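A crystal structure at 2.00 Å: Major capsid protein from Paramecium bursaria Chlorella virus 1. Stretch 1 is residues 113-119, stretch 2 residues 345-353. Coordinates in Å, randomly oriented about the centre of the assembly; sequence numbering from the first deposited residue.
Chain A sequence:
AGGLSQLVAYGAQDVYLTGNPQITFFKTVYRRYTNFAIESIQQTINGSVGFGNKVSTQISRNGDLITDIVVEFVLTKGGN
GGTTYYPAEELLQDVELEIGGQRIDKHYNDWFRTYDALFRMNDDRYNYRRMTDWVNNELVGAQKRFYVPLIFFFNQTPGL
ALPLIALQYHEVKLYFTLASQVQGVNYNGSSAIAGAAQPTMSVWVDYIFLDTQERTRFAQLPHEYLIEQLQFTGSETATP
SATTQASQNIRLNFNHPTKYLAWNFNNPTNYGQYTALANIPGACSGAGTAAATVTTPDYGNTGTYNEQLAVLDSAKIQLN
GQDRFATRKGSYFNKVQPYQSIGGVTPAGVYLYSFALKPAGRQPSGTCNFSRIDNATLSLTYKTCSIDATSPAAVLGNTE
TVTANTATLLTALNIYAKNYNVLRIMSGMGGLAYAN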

# COMPACT_ATOMS: atom_id res chain seq x y z
N ARG A 113 -14.62 12.10 -7.51
CA ARG A 113 -14.43 12.31 -6.08
C ARG A 113 -14.80 11.06 -5.29
O ARG A 113 -14.11 10.70 -4.32
CB ARG A 113 -15.26 13.50 -5.61
CG ARG A 113 -14.99 13.94 -4.17
CD ARG A 113 -13.88 14.99 -4.09
NE ARG A 113 -12.63 14.51 -4.69
CZ ARG A 113 -11.74 13.75 -4.05
NH1 ARG A 113 -11.96 13.39 -2.80
NH2 ARG A 113 -10.64 13.36 -4.67
N THR A 114 -15.89 10.39 -5.68
CA THR A 114 -16.31 9.17 -4.98
C THR A 114 -15.36 8.02 -5.25
O THR A 114 -15.01 7.26 -4.34
CB THR A 114 -17.74 8.80 -5.40
OG1 THR A 114 -18.63 9.85 -5.01
CG2 THR A 114 -18.17 7.50 -4.74
N TYR A 115 -14.92 7.87 -6.51
CA TYR A 115 -13.96 6.81 -6.84
C TYR A 115 -12.66 6.99 -6.07
O TYR A 115 -12.07 6.01 -5.60
CB TYR A 115 -13.70 6.80 -8.34
CG TYR A 115 -12.63 5.84 -8.78
CD1 TYR A 115 -12.93 4.51 -9.05
CD2 TYR A 115 -11.31 6.25 -8.92
CE1 TYR A 115 -11.95 3.62 -9.45
CE2 TYR A 115 -10.32 5.37 -9.32
CZ TYR A 115 -10.65 4.06 -9.58
OH TYR A 115 -9.67 3.18 -9.98
N ASP A 116 -12.19 8.23 -5.94
CA ASP A 116 -10.95 8.48 -5.22
C ASP A 116 -11.08 8.14 -3.74
O ASP A 116 -10.14 7.62 -3.13
CB ASP A 116 -10.53 9.94 -5.40
CG ASP A 116 -9.18 10.25 -4.80
OD1 ASP A 116 -8.19 9.60 -5.20
OD2 ASP A 116 -9.10 11.13 -3.92
N ALA A 117 -12.25 8.41 -3.15
CA ALA A 117 -12.44 8.15 -1.73
C ALA A 117 -12.53 6.66 -1.43
O ALA A 117 -12.20 6.23 -0.32
CB ALA A 117 -13.69 8.86 -1.23
N LEU A 118 -12.97 5.85 -2.39
CA LEU A 118 -13.19 4.43 -2.17
C LEU A 118 -12.07 3.54 -2.69
O LEU A 118 -11.65 2.61 -1.99
CB LEU A 118 -14.51 3.99 -2.82
CG LEU A 118 -15.80 4.27 -2.05
CD1 LEU A 118 -17.00 3.94 -2.91
CD2 LEU A 118 -15.84 3.48 -0.75
N PHE A 119 -11.56 3.80 -3.89
CA PHE A 119 -10.71 2.84 -4.58
C PHE A 119 -9.27 3.29 -4.76
O PHE A 119 -8.45 2.51 -5.25
CB PHE A 119 -11.33 2.50 -5.94
CG PHE A 119 -12.68 1.86 -5.83
CD1 PHE A 119 -12.80 0.53 -5.46
CD2 PHE A 119 -13.83 2.59 -6.07
CE1 PHE A 119 -14.04 -0.06 -5.35
CE2 PHE A 119 -15.07 2.01 -5.96
CZ PHE A 119 -15.18 0.68 -5.60
N VAL A 345 -8.86 3.01 3.20
CA VAL A 345 -9.63 3.77 4.19
C VAL A 345 -10.51 4.76 3.43
O VAL A 345 -10.06 5.40 2.48
CB VAL A 345 -8.72 4.49 5.21
CG1 VAL A 345 -7.90 5.59 4.57
CG2 VAL A 345 -9.55 5.03 6.36
N THR A 346 -11.77 4.85 3.84
CA THR A 346 -12.74 5.68 3.16
C THR A 346 -13.20 6.79 4.08
O THR A 346 -13.62 6.52 5.22
CB THR A 346 -13.95 4.85 2.70
OG1 THR A 346 -13.53 3.89 1.72
CG2 THR A 346 -15.01 5.74 2.09
N PRO A 347 -13.14 8.05 3.65
CA PRO A 347 -13.60 9.15 4.51
C PRO A 347 -15.08 9.04 4.80
O PRO A 347 -15.85 8.44 4.04
CB PRO A 347 -13.27 10.40 3.69
CG PRO A 347 -13.22 9.92 2.28
CD PRO A 347 -12.65 8.54 2.35
N ALA A 348 -15.48 9.61 5.93
CA ALA A 348 -16.88 9.58 6.33
C ALA A 348 -17.75 10.27 5.29
O ALA A 348 -17.33 11.21 4.62
CB ALA A 348 -17.06 10.25 7.69
N GLY A 349 -18.98 9.78 5.15
CA GLY A 349 -19.91 10.32 4.18
C GLY A 349 -19.94 9.60 2.85
O GLY A 349 -20.81 9.91 2.02
N VAL A 350 -19.04 8.65 2.62
CA VAL A 350 -19.03 7.84 1.41
C VAL A 350 -19.32 6.40 1.82
O VAL A 350 -18.68 5.87 2.73
CB VAL A 350 -17.68 7.94 0.67
CG1 VAL A 350 -17.72 7.13 -0.61
CG2 VAL A 350 -17.35 9.39 0.38
N TYR A 351 -20.28 5.78 1.14
CA TYR A 351 -20.78 4.47 1.54
C TYR A 351 -20.71 3.51 0.36
O TYR A 351 -20.76 3.92 -0.80
CB TYR A 351 -22.21 4.56 2.06
CG TYR A 351 -22.40 5.62 3.13
CD1 TYR A 351 -22.18 5.32 4.47
CD2 TYR A 351 -22.78 6.91 2.80
CE1 TYR A 351 -22.34 6.28 5.45
CE2 TYR A 351 -22.94 7.88 3.77
CZ TYR A 351 -22.72 7.55 5.09
OH TYR A 351 -22.88 8.51 6.07
N LEU A 352 -20.59 2.23 0.68
CA LEU A 352 -20.41 1.18 -0.31
C LEU A 352 -21.17 -0.07 0.11
O LEU A 352 -21.20 -0.42 1.29
CB LEU A 352 -18.92 0.84 -0.49
CG LEU A 352 -18.56 -0.41 -1.30
CD1 LEU A 352 -18.69 -0.14 -2.79
CD2 LEU A 352 -17.16 -0.90 -0.94
N TYR A 353 -21.80 -0.72 -0.86
CA TYR A 353 -22.26 -2.10 -0.71
C TYR A 353 -21.82 -2.88 -1.93
O TYR A 353 -22.22 -2.56 -3.05
CB TYR A 353 -23.77 -2.19 -0.53
CG TYR A 353 -24.22 -3.60 -0.25
CD1 TYR A 353 -24.05 -4.17 1.00
CD2 TYR A 353 -24.79 -4.38 -1.25
CE1 TYR A 353 -24.44 -5.47 1.26
CE2 TYR A 353 -25.19 -5.68 -1.01
CZ TYR A 353 -25.02 -6.22 0.25
OH TYR A 353 -25.41 -7.51 0.51
O HOH W 1 -11.82 1.97 0.79

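The first stretch is helical from its start, with phi/psi near -65/-40 over the first four residues and Ala117 N hydrogen-bonded to Arg113 O at 3.2 Å. The other stretch approaches as loop, passes through a type II turn from Pro347 to Val350, and leaves as a strand whose direction makes an angle of 70° with the helix; the two axes come within 9.2 Å. Gly349 adopts phi/psi 95/-7, where a CB would be jammed against the carbonyl O of Ala348, so the turn itself calls for glycine. The backbones draw nearest at Ala117, whose CA lies 5.5 Å from Thr346 CA, while Thr114 CA and Val350 CA are 7.1 Å apart.

Ala117 suits this close approach. Its CA-to-CB bond points toward the second stretch, and the single methyl packs with CB 3.7 Å from Pro347 CG and 4.0 Å from Val350 CG2. Its carbonyl also faces the loop: Thr346 CA lies 3.6 Å from Ala117 O, with an angle of 147° at the hydrogen, a CA-H...O contact. Thr346 OG1 stands 3.4 Å from Ala117 O, a weak hydrogen bond at best, and its one proton has another acceptor within reach. A water gives a firmer polar link, donating to Leu118 O at 2.9 Å and lying 2.7 Å from Thr346 OG1.

Leu118 has the largest covered area, 85 Å² of its surface. Its CA-to-CB bond points sideways, but with chi1 -81° (m) and chi2 173° (t) the end of the chain comes nearer: Leu118 CG meets Val350 CG1 at 3.7 Å, and Leu118 CD2 lies 4.1 Å from Leu352 CB. The CA-to-CB bonds of Val350 and Leu352 point toward the helix, whereas that of the intervening Tyr351 points away, the alternation expected of a strand. Altogether 355 Å² is buried, mainly through apolar packing.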